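Local coordinates for protein polysaccharide deacetylase (PDB 2J13) that probably removes acetyl groups from carbohydrate, most likely bacterial cell-wall peptidoglycan, as a zinc-containing family 4 carbohydrate esterase, at residues 58-63 with 207-212; 73-78 with 100-105; 117-122 with 155-160. All coordinates share one frame; numbering follows the deposited sequence.

Contact 1 of 3, residues 58-63 with 207-212; sequences YLTFDN and ILLLHA. With ZN (zinc ion), chain C.
T60 and L208 lie at the middle of a parallel strand pairing in the NodB homology domain, the distorted beta/alpha barrel of family 4 esterases. The tight part is the ladder of backbone bonds: L208 N gives to Y58 O, T60 N to L208 O, and L210 N to T60 O. L208 O is gripped twice, because T60 OG1 donates to it at 2.7 Å. Chi1 of 71° sets that hydroxyl between the backbone N and the carbonyl carbon, and a threonine suits the site since OG1 also bonds R152 while CG2 packs against I207 CG2. Apart from T60 and D62 the side chains that meet are largely apolar. On the face of T60, Y58 CD2 meets I207 CG1 and L241 closes the packing; on the other, F61 CE2 rests 3.8 Å from L210 CB beneath helix 70-80.

Toward L210 and D62 the two chains diverge and a water enters between them, accepting from D62 N at 2.9 Å and donating to L210 O at 2.6 Å. The D62 carboxylate crosses the L209 side chain at about a right angle, OD2 3.7 Å from L209 CD2; OD1 makes a salt bridge to R152, and the group lies beside the cacodylate at the H113/H117 zinc. Just after L210, H211 points away from 58-63: ND1 bonds F180 O, and H211 NE2 binds a different zinc ion at 2.0 Å.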
loop_
_atom_site.group_PDB
_atom_site.type_symbol
_atom_site.label_atom_id
_atom_site.label_comp_id
_atom_site.label_asym_id
_atom_site.label_seq_id
_atom_site.Cartn_x
_atom_site.Cartn_y
_atom_site.Cartn_z
ATOM N N TYR A 58 7.041 -7.774 -2.989
ATOM C CA TYR A 58 6.686 -6.719 -2.015
ATOM C C TYR A 58 5.295 -6.951 -1.463
ATOM O O TYR A 58 4.337 -6.845 -2.184
ATOM C CB TYR A 58 6.763 -5.347 -2.700
ATOM C CG TYR A 58 8.077 -5.156 -3.405
ATOM C CD1 TYR A 58 9.163 -4.642 -2.727
ATOM C CD2 TYR A 58 8.242 -5.539 -4.726
ATOM C CE1 TYR A 58 10.412 -4.501 -3.359
ATOM C CE2 TYR A 58 9.476 -5.396 -5.369
ATOM C CZ TYR A 58 10.552 -4.883 -4.660
ATOM O OH TYR A 58 11.799 -4.695 -5.232
ATOM N N LEU A 59 5.214 -7.285 -0.179
ATOM C CA LEU A 59 3.963 -7.527 0.490
ATOM C C LEU A 59 3.361 -6.216 1.014
ATOM O O LEU A 59 4.053 -5.416 1.675
ATOM C CB LEU A 59 4.220 -8.520 1.623
ATOM C CG LEU A 59 3.054 -8.968 2.468
ATOM C CD1 LEU A 59 2.025 -9.645 1.590
ATOM C CD2 LEU A 59 3.475 -9.895 3.617
ATOM N N THR A 60 2.068 -6.024 0.752
ATOM C CA THR A 60 1.343 -4.872 1.259
ATOM C C THR A 60 -0.040 -5.294 1.717
ATOM O O THR A 60 -0.552 -6.326 1.279
ATOM C CB THR A 60 1.202 -3.762 0.205
ATOM O OG1 THR A 60 0.278 -4.168 -0.817
ATOM C CG2 THR A 60 2.547 -3.380 -0.392
ATOM N N PHE A 61 -0.595 -4.490 2.615
ATOM C CA PHE A 61 -1.949 -4.657 3.162
ATOM C C PHE A 61 -2.606 -3.284 3.178
ATOM O O PHE A 61 -1.928 -2.274 3.400
ATOM C CB PHE A 61 -1.931 -5.193 4.595
ATOM C CG PHE A 61 -1.310 -6.558 4.738
ATOM C CD1 PHE A 61 0.038 -6.696 4.890
ATOM C CD2 PHE A 61 -2.097 -7.699 4.746
ATOM C CE1 PHE A 61 0.609 -7.983 5.036
ATOM C CE2 PHE A 61 -1.519 -8.941 4.885
ATOM C CZ PHE A 61 -0.171 -9.056 4.974
ATOM N N ASP A 62 -3.935 -3.262 2.998
ATOM C CA ASP A 62 -4.721 -2.044 3.220
ATOM C C ASP A 62 -5.556 -2.197 4.494
ATOM O O ASP A 62 -6.200 -3.234 4.725
ATOM C CB ASP A 62 -5.632 -1.730 2.034
ATOM C CG ASP A 62 -4.883 -1.398 0.787
ATOM O OD1 ASP A 62 -3.645 -1.248 0.858
ATOM O OD2 ASP A 62 -5.525 -1.374 -0.314
ATOM N N ASN A 63 -5.552 -1.148 5.311
ATOM C CA ASN A 63 -6.119 -1.164 6.626
ATOM C C ASN A 63 -7.066 -0.005 6.815
ATOM O O ASN A 63 -6.728 1.012 7.385
ATOM C CB ASN A 63 -5.018 -1.118 7.662
ATOM C CG ASN A 63 -4.086 -2.274 7.539
ATOM O OD1 ASN A 63 -4.138 -3.188 8.342
ATOM N ND2 ASN A 63 -3.236 -2.256 6.526
ATOM N N ILE A 207 3.994 -6.837 -6.620
ATOM C CA ILE A 207 3.503 -6.145 -5.430
ATOM C C ILE A 207 2.164 -6.808 -5.048
ATOM O O ILE A 207 1.182 -6.741 -5.802
ATOM C CB ILE A 207 3.320 -4.605 -5.619
ATOM C CG1 ILE A 207 4.632 -3.958 -6.021
ATOM C CG2 ILE A 207 2.682 -4.013 -4.300
ATOM C CD1 ILE A 207 4.574 -2.439 -6.264
ATOM N N LEU A 208 2.147 -7.494 -3.907
ATOM C CA LEU A 208 0.995 -8.246 -3.462
ATOM C C LEU A 208 0.153 -7.404 -2.546
ATOM O O LEU A 208 0.682 -6.700 -1.676
ATOM C CB LEU A 208 1.412 -9.514 -2.707
ATOM C CG LEU A 208 2.458 -10.371 -3.398
ATOM C CD1 LEU A 208 2.700 -11.623 -2.566
ATOM C CD2 LEU A 208 1.978 -10.695 -4.803
ATOM N N LEU A 209 -1.156 -7.488 -2.735
ATOM C CA LEU A 209 -2.088 -6.887 -1.798
ATOM C C LEU A 209 -2.831 -8.060 -1.137
ATOM O O LEU A 209 -3.629 -8.756 -1.789
ATOM C CB LEU A 209 -3.028 -5.934 -2.536
ATOM C CG LEU A 209 -4.237 -5.454 -1.768
ATOM C CD1 LEU A 209 -3.898 -4.994 -0.323
ATOM C CD2 LEU A 209 -4.962 -4.315 -2.538
ATOM N N LEU A 210 -2.480 -8.366 0.103
ATOM C CA LEU A 210 -3.068 -9.476 0.831
ATOM C C LEU A 210 -4.004 -8.930 1.914
ATOM O O LEU A 210 -4.199 -7.715 2.011
ATOM C CB LEU A 210 -1.995 -10.396 1.418
ATOM C CG LEU A 210 -1.098 -11.102 0.366
ATOM C CD1 LEU A 210 -0.189 -12.199 1.036
ATOM C CD2 LEU A 210 -1.850 -11.740 -0.754
ATOM N N HIS A 211 -4.613 -9.834 2.690
ATOM C CA HIS A 211 -5.680 -9.484 3.628
ATOM C C HIS A 211 -5.573 -10.151 4.990
ATOM O O HIS A 211 -4.840 -11.125 5.160
ATOM C CB HIS A 211 -7.053 -9.800 2.978
ATOM C CG HIS A 211 -7.321 -9.008 1.739
ATOM N ND1 HIS A 211 -6.910 -9.402 0.487
ATOM C CD2 HIS A 211 -7.925 -7.811 1.577
ATOM C CE1 HIS A 211 -7.260 -8.481 -0.398
ATOM N NE2 HIS A 211 -7.869 -7.504 0.249
ATOM N N ALA A 212 -6.302 -9.601 5.951
ATOM C CA ALA A 212 -6.319 -10.053 7.334
ATOM C C ALA A 212 -7.782 -10.148 7.771
ATOM O O ALA A 212 -8.191 -9.508 8.745
ATOM C CB ALA A 212 -5.550 -9.082 8.224
HETATM ZN ZN ZN C . -8.733 -5.819 -0.476
HETATM O O HOH W 1 -5.598 -5.656 2.828
HETATM O O HOH W 2 -7.840 -4.416 0.663
#

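Contact 2 of 3, residues 73-78 with 100-105; sequences ILDVLK and LLRMKD
L74 lies over one face of the R102 guanidinium, its CB 3.4 Å above the plane and off centre, nearer its edge. The two side chains run antiparallel alongside each other, so that L74 CD1 reaches back to R102 CB at 3.8 Å. Leucine suits this place because its carbon surface can cover the flat, poorly hydrated face of the arginine and still pack below against M103: its CD2 approaches M103 CG, and both residues also touch F86 of strand 84-88. The contact joins helix 70-80 to helix 97-105, neighbouring outer helices of successive beta-alpha-beta units. Their segments run nearly parallel, 10° apart, with axes 11.1 Å from each other, and long side chains span that distance.

A bend at chi3 of R102 (63°) turns the guanidinium toward D75, whose OD1 sits near its edge, somewhat out of both planes. There NH2 donates to D75 OD1 at 2.9 Å in a salt bridge that is not flat: the oxygen is met on its anti side, and the carboxylate and guanidinium planes are 38° apart. R102 NH1 adds a longer, weak bond of 3.4 Å to D75 OD1, and it also bonds G71 O. K78 brings a like charge close, its NZ 4.1 Å from R102 NH2. E106 OE2 forms salt bridges with both K78 NZ and R102 NE, so this pair of cations is matched by two carboxylates. The charges would therefore be expected largely to balance, letting the basic side chains crowd together at the solvent side, where K78 is exposed, above the apolar L74 and M103.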
loop_
_atom_site.group_PDB
_atom_site.type_symbol
_atom_site.label_atom_id
_atom_site.label_comp_id
_atom_site.label_asym_id
_atom_site.label_seq_id
_atom_site.Cartn_x
_atom_site.Cartn_y
_atom_site.Cartn_z
ATOM N N ILE A 73 -1.390 -11.494 11.785
ATOM C CA ILE A 73 -0.553 -11.196 10.609
ATOM C C ILE A 73 0.802 -10.671 11.057
ATOM O O ILE A 73 1.854 -11.107 10.575
ATOM C CB ILE A 73 -1.248 -10.137 9.661
ATOM C CG1 ILE A 73 -2.446 -10.756 8.976
ATOM C CG2 ILE A 73 -0.289 -9.584 8.641
ATOM C CD1 ILE A 73 -2.146 -11.815 8.012
ATOM N N LEU A 74 0.792 -9.712 11.973
ATOM C CA LEU A 74 2.027 -9.106 12.423
ATOM C C LEU A 74 2.903 -10.166 13.104
ATOM O O LEU A 74 4.100 -10.161 12.935
ATOM C CB LEU A 74 1.750 -7.942 13.373
ATOM C CG LEU A 74 1.287 -6.651 12.640
ATOM C CD1 LEU A 74 0.642 -5.679 13.599
ATOM C CD2 LEU A 74 2.478 -6.018 11.925
ATOM N N ASP A 75 2.276 -11.070 13.839
ATOM C CA ASP A 75 3.050 -12.161 14.496
ATOM C C ASP A 75 3.784 -13.021 13.437
ATOM O O ASP A 75 4.950 -13.396 13.613
ATOM C CB ASP A 75 2.129 -13.042 15.329
ATOM C CG ASP A 75 1.597 -12.361 16.589
ATOM O OD1 ASP A 75 2.170 -11.355 17.046
ATOM O OD2 ASP A 75 0.593 -12.874 17.149
ATOM N N VAL A 76 3.074 -13.391 12.371
ATOM C CA VAL A 76 3.670 -14.140 11.273
ATOM C C VAL A 76 4.839 -13.359 10.649
ATOM O O VAL A 76 5.916 -13.883 10.447
ATOM C CB VAL A 76 2.649 -14.528 10.197
ATOM C CG1 VAL A 76 3.349 -15.101 8.992
ATOM C CG2 VAL A 76 1.598 -15.502 10.739
ATOM N N LEU A 77 4.639 -12.084 10.328
ATOM C CA LEU A 77 5.694 -11.303 9.687
ATOM C C LEU A 77 6.955 -11.190 10.553
ATOM O O LEU A 77 8.079 -11.195 10.041
ATOM C CB LEU A 77 5.154 -9.892 9.343
ATOM C CG LEU A 77 4.025 -9.883 8.309
ATOM C CD1 LEU A 77 3.465 -8.411 8.181
ATOM C CD2 LEU A 77 4.514 -10.412 6.986
ATOM N N LYS A 78 6.749 -11.109 11.863
ATOM C CA LYS A 78 7.833 -11.031 12.819
ATOM C C LYS A 78 8.605 -12.365 12.873
ATOM O O LYS A 78 9.813 -12.353 12.861
ATOM C CB LYS A 78 7.255 -10.691 14.190
ATOM C CG LYS A 78 8.265 -10.501 15.328
ATOM C CD LYS A 78 7.492 -10.319 16.618
ATOM C CE LYS A 78 7.920 -9.108 17.412
ATOM N NZ LYS A 78 6.789 -8.549 18.260
ATOM N N LEU A 100 -1.031 0.081 15.159
ATOM C CA LEU A 100 -0.206 1.027 14.455
ATOM C C LEU A 100 1.220 1.092 15.027
ATOM O O LEU A 100 2.195 1.086 14.303
ATOM C CB LEU A 100 -0.908 2.376 14.491
ATOM C CG LEU A 100 -0.551 3.454 13.497
ATOM C CD1 LEU A 100 -0.959 3.090 12.070
ATOM C CD2 LEU A 100 -1.261 4.711 13.953
ATOM N N LEU A 101 1.322 1.126 16.365
ATOM C CA LEU A 101 2.597 1.132 17.012
ATOM C C LEU A 101 3.373 -0.166 16.783
ATOM O O LEU A 101 4.589 -0.127 16.676
ATOM C CB LEU A 101 2.404 1.435 18.503
ATOM C CG LEU A 101 1.975 2.893 18.694
ATOM C CD1 LEU A 101 1.534 3.139 20.126
ATOM C CD2 LEU A 101 3.129 3.814 18.335
ATOM N N ARG A 102 2.690 -1.299 16.716
ATOM C CA ARG A 102 3.358 -2.565 16.329
ATOM C C ARG A 102 3.936 -2.460 14.930
ATOM O O ARG A 102 5.013 -2.942 14.634
ATOM C CB ARG A 102 2.386 -3.748 16.364
ATOM C CG ARG A 102 1.990 -4.213 17.772
ATOM C CD ARG A 102 1.410 -5.590 17.772
ATOM N NE ARG A 102 2.382 -6.582 17.327
ATOM C CZ ARG A 102 2.076 -7.832 16.993
ATOM N NH1 ARG A 102 0.834 -8.266 17.070
ATOM N NH2 ARG A 102 3.026 -8.654 16.586
ATOM N N MET A 103 3.198 -1.840 14.016
ATOM C CA MET A 103 3.700 -1.721 12.663
ATOM C C MET A 103 5.047 -0.989 12.623
ATOM O O MET A 103 6.008 -1.451 11.992
ATOM C CB MET A 103 2.645 -1.026 11.792
ATOM C CG MET A 103 1.394 -1.865 11.555
ATOM S SD MET A 103 0.100 -0.801 10.818
ATOM C CE MET A 103 -1.347 -1.874 10.917
ATOM N N LYS A 104 5.136 0.130 13.335
ATOM C CA LYS A 104 6.364 0.921 13.351
ATOM C C LYS A 104 7.466 0.206 14.133
ATOM O O LYS A 104 8.596 0.148 13.671
ATOM C CB LYS A 104 6.107 2.312 13.932
ATOM C CG LYS A 104 7.344 3.209 14.034
ATOM C CD LYS A 104 7.950 3.196 15.449
ATOM C CE LYS A 104 8.976 4.281 15.650
ATOM N NZ LYS A 104 10.301 3.988 15.035
ATOM N N ASP A 105 7.106 -0.341 15.278
ATOM C CA ASP A 105 8.069 -0.964 16.196
ATOM C C ASP A 105 8.661 -2.238 15.638
ATOM O O ASP A 105 9.814 -2.565 15.949
ATOM C CB ASP A 105 7.418 -1.233 17.558
ATOM C CG ASP A 105 7.062 0.051 18.314
ATOM O OD1 ASP A 105 7.566 1.142 17.946
ATOM O OD2 ASP A 105 6.256 -0.017 19.273
#

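Contact 3 of 3, residues 117-122 with 155-160; sequences HPDFTA and RGVFSE. With ZN (zinc ion), chain B; CAC (cacodylate ion), chain H.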
loop_
_atom_site.group_PDB
_atom_site.type_symbol
_atom_site.label_atom_id
_atom_site.label_comp_id
_atom_site.label_asym_id
_atom_site.label_seq_id
_atom_site.Cartn_x
_atom_site.Cartn_y
_atom_site.Cartn_z
ATOM N N HIS A 117 -11.353 7.636 3.337
ATOM C CA HIS A 117 -11.507 6.643 2.274
ATOM C C HIS A 117 -12.558 7.005 1.222
ATOM O O HIS A 117 -13.292 6.136 0.753
ATOM C CB HIS A 117 -11.845 5.283 2.926
ATOM C CG HIS A 117 -11.512 4.069 2.101
ATOM N ND1 HIS A 117 -12.478 3.323 1.455
ATOM C CD2 HIS A 117 -10.345 3.413 1.908
ATOM C CE1 HIS A 117 -11.905 2.286 0.854
ATOM N NE2 HIS A 117 -10.609 2.306 1.132
ATOM N N PRO A 118 -12.567 8.263 0.752
ATOM C CA PRO A 118 -13.392 8.611 -0.411
ATOM C C PRO A 118 -12.718 8.206 -1.684
ATOM O O PRO A 118 -11.497 8.039 -1.738
ATOM C CB PRO A 118 -13.421 10.125 -0.346
ATOM C CG PRO A 118 -12.029 10.461 0.116
ATOM C CD PRO A 118 -11.790 9.429 1.200
ATOM N N ASP A 119 -13.502 8.064 -2.735
ATOM C CA ASP A 119 -12.924 8.007 -4.074
ATOM C C ASP A 119 -12.282 9.359 -4.388
ATOM O O ASP A 119 -12.960 10.423 -4.331
ATOM C CB ASP A 119 -14.017 7.650 -5.102
ATOM C CG ASP A 119 -14.286 6.123 -5.200
ATOM O OD1 ASP A 119 -13.603 5.297 -4.515
ATOM O OD2 ASP A 119 -15.202 5.743 -6.007
ATOM N N PHE A 120 -10.983 9.351 -4.695
ATOM C CA PHE A 120 -10.206 10.593 -4.914
ATOM C C PHE A 120 -10.715 11.409 -6.099
ATOM O O PHE A 120 -10.565 12.614 -6.136
ATOM C CB PHE A 120 -8.726 10.326 -5.109
ATOM C CG PHE A 120 -7.975 9.949 -3.820
ATOM C CD1 PHE A 120 -8.615 9.918 -2.592
ATOM C CD2 PHE A 120 -6.622 9.722 -3.878
ATOM C CE1 PHE A 120 -7.900 9.612 -1.419
ATOM C CE2 PHE A 120 -5.895 9.416 -2.719
ATOM C CZ PHE A 120 -6.552 9.350 -1.503
ATOM N N THR A 121 -11.311 10.727 -7.061
ATOM C CA THR A 121 -11.843 11.390 -8.249
ATOM C C THR A 121 -13.133 12.174 -7.947
ATOM O O THR A 121 -13.589 12.970 -8.813
ATOM C CB THR A 121 -12.113 10.331 -9.349
ATOM O OG1 THR A 121 -12.992 9.339 -8.820
ATOM C CG2 THR A 121 -10.832 9.676 -9.840
ATOM N N ALA A 122 -13.743 11.942 -6.774
ATOM C CA ALA A 122 -15.030 12.526 -6.379
ATOM C C ALA A 122 -14.885 13.719 -5.446
ATOM O O ALA A 122 -15.892 14.268 -4.985
ATOM C CB ALA A 122 -15.903 11.480 -5.693
ATOM N N ARG A 155 -9.960 2.185 -2.994
ATOM C CA ARG A 155 -10.516 1.343 -4.072
ATOM C C ARG A 155 -9.713 1.292 -5.372
ATOM O O ARG A 155 -10.189 0.737 -6.393
ATOM C CB ARG A 155 -11.979 1.742 -4.310
ATOM C CG ARG A 155 -12.857 1.675 -3.120
ATOM C CD ARG A 155 -14.317 2.179 -3.380
ATOM N NE ARG A 155 -14.919 2.377 -2.067
ATOM C CZ ARG A 155 -14.752 3.447 -1.274
ATOM N NH1 ARG A 155 -14.087 4.560 -1.669
ATOM N NH2 ARG A 155 -15.291 3.417 -0.057
ATOM N N GLY A 156 -8.471 1.777 -5.355
ATOM C CA GLY A 156 -7.641 1.846 -6.539
ATOM C C GLY A 156 -8.207 2.783 -7.604
ATOM O O GLY A 156 -7.863 2.673 -8.785
ATOM N N VAL A 157 -9.061 3.717 -7.177
ATOM C CA VAL A 157 -9.658 4.678 -8.105
ATOM C C VAL A 157 -8.735 5.877 -8.285
ATOM O O VAL A 157 -8.236 6.493 -7.300
ATOM C CB VAL A 157 -11.065 5.077 -7.681
ATOM C CG1 VAL A 157 -11.636 6.188 -8.601
ATOM C CG2 VAL A 157 -11.998 3.836 -7.642
ATOM N N PHE A 158 -8.535 6.251 -9.540
ATOM C CA PHE A 158 -7.661 7.362 -9.892
ATOM C C PHE A 158 -8.078 8.028 -11.209
ATOM O O PHE A 158 -8.814 7.425 -12.013
ATOM C CB PHE A 158 -6.207 6.932 -10.010
ATOM C CG PHE A 158 -5.941 5.994 -11.166
ATOM C CD1 PHE A 158 -6.252 4.643 -11.050
ATOM C CD2 PHE A 158 -5.406 6.472 -12.340
ATOM C CE1 PHE A 158 -6.036 3.763 -12.110
ATOM C CE2 PHE A 158 -5.181 5.599 -13.404
ATOM C CZ PHE A 158 -5.505 4.246 -13.261
ATOM N N SER A 159 -7.569 9.238 -11.383
ATOM C CA SER A 159 -7.527 9.934 -12.685
ATOM C C SER A 159 -6.149 10.493 -12.905
ATOM O O SER A 159 -5.307 10.485 -12.031
ATOM C CB SER A 159 -8.567 11.051 -12.712
ATOM O OG SER A 159 -8.258 12.012 -11.708
ATOM N N GLU A 160 -5.875 11.003 -14.098
ATOM C CA GLU A 160 -4.663 11.760 -14.305
ATOM C C GLU A 160 -4.490 12.862 -13.258
ATOM O O GLU A 160 -3.385 13.075 -12.734
ATOM C CB GLU A 160 -4.647 12.378 -15.717
ATOM C CG GLU A 160 -3.276 12.866 -16.076
ATOM C CD GLU A 160 -3.211 13.669 -17.377
ATOM O OE1 GLU A 160 -4.248 14.209 -17.841
ATOM O OE2 GLU A 160 -2.072 13.759 -17.899
HETATM ZN ZN ZN B . -9.255 0.765 0.861
HETATM AS AS CAC H . -8.841 -1.303 -1.422
HETATM O O1 CAC H . -7.857 -1.988 -0.215
HETATM O O2 CAC H . -9.267 0.303 -0.970
HETATM C C1 CAC H . -7.790 -1.219 -3.059
HETATM C C2 CAC H . -10.494 -2.326 -1.719
HETATM O O HOH W 3 -9.562 6.880 -4.846
#
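H117 holds CG anti to its backbone N (chi1 -157°), while R155 runs extended from CG to NE and then turns its guanidinium through chi4 of 81°; these torsions set the guanidinium against the imidazole of H117, the second histidine of the family's HSxxH zinc-binding motif (H113 to H117). The two flat groups are steeply inclined, 68° apart, with H117 CE1 3.6 Å above the centre of the guanidinium. H117 ND1 and R155 NH2 are close but are both donors. The grip comes from R155 NH1, which bonds H117 O and also D119 OD1, each at 3.0 Å, the carboxylate being met from above its plane. Arginine suits the place because one long side chain has N-H groups for both the H117 carbonyl and the D119 carboxylate.

Farther along, V157 and T121 pack by van der Waals contact, V157 CG1 3.4 Å from T121 OG1, and T121 CG2 lies on the backbone of F158 and S159, the N-cap of helix 160-168. A water supplies the polar link, V157 O to F120 N. At the metal a cacodylate, probably from the crystallisation liquor, joins H117 NE2 and H113: its O2 lies 1.9 Å from zinc and accepts a hydrogen bond from R155 N at 2.8 Å.

How the contacts relate
All three contacts lie within the NodB homology range. Contact 1, in the parallel sheet, joins segments 144 residues apart, and the loop it closes contains first contact 2 and then contact 3. Contacts 1 and 2 have centres about 13 Å apart and touch: helix 70-80 follows strand 56-63 and lies against it, facing the sheet with I73 and L77 and helix 97-105 with L74 and D75. Contact 3 is separate, its centre about 19 Å from that of contact 1 and about 28 Å from that of contact 2, across the chain's centre from contact 2. Contact 2 lies in the outer helix layer, while D62 of contact 1 and H117 and R155 of contact 3 all approach the cacodylate at the H113/H117 zinc.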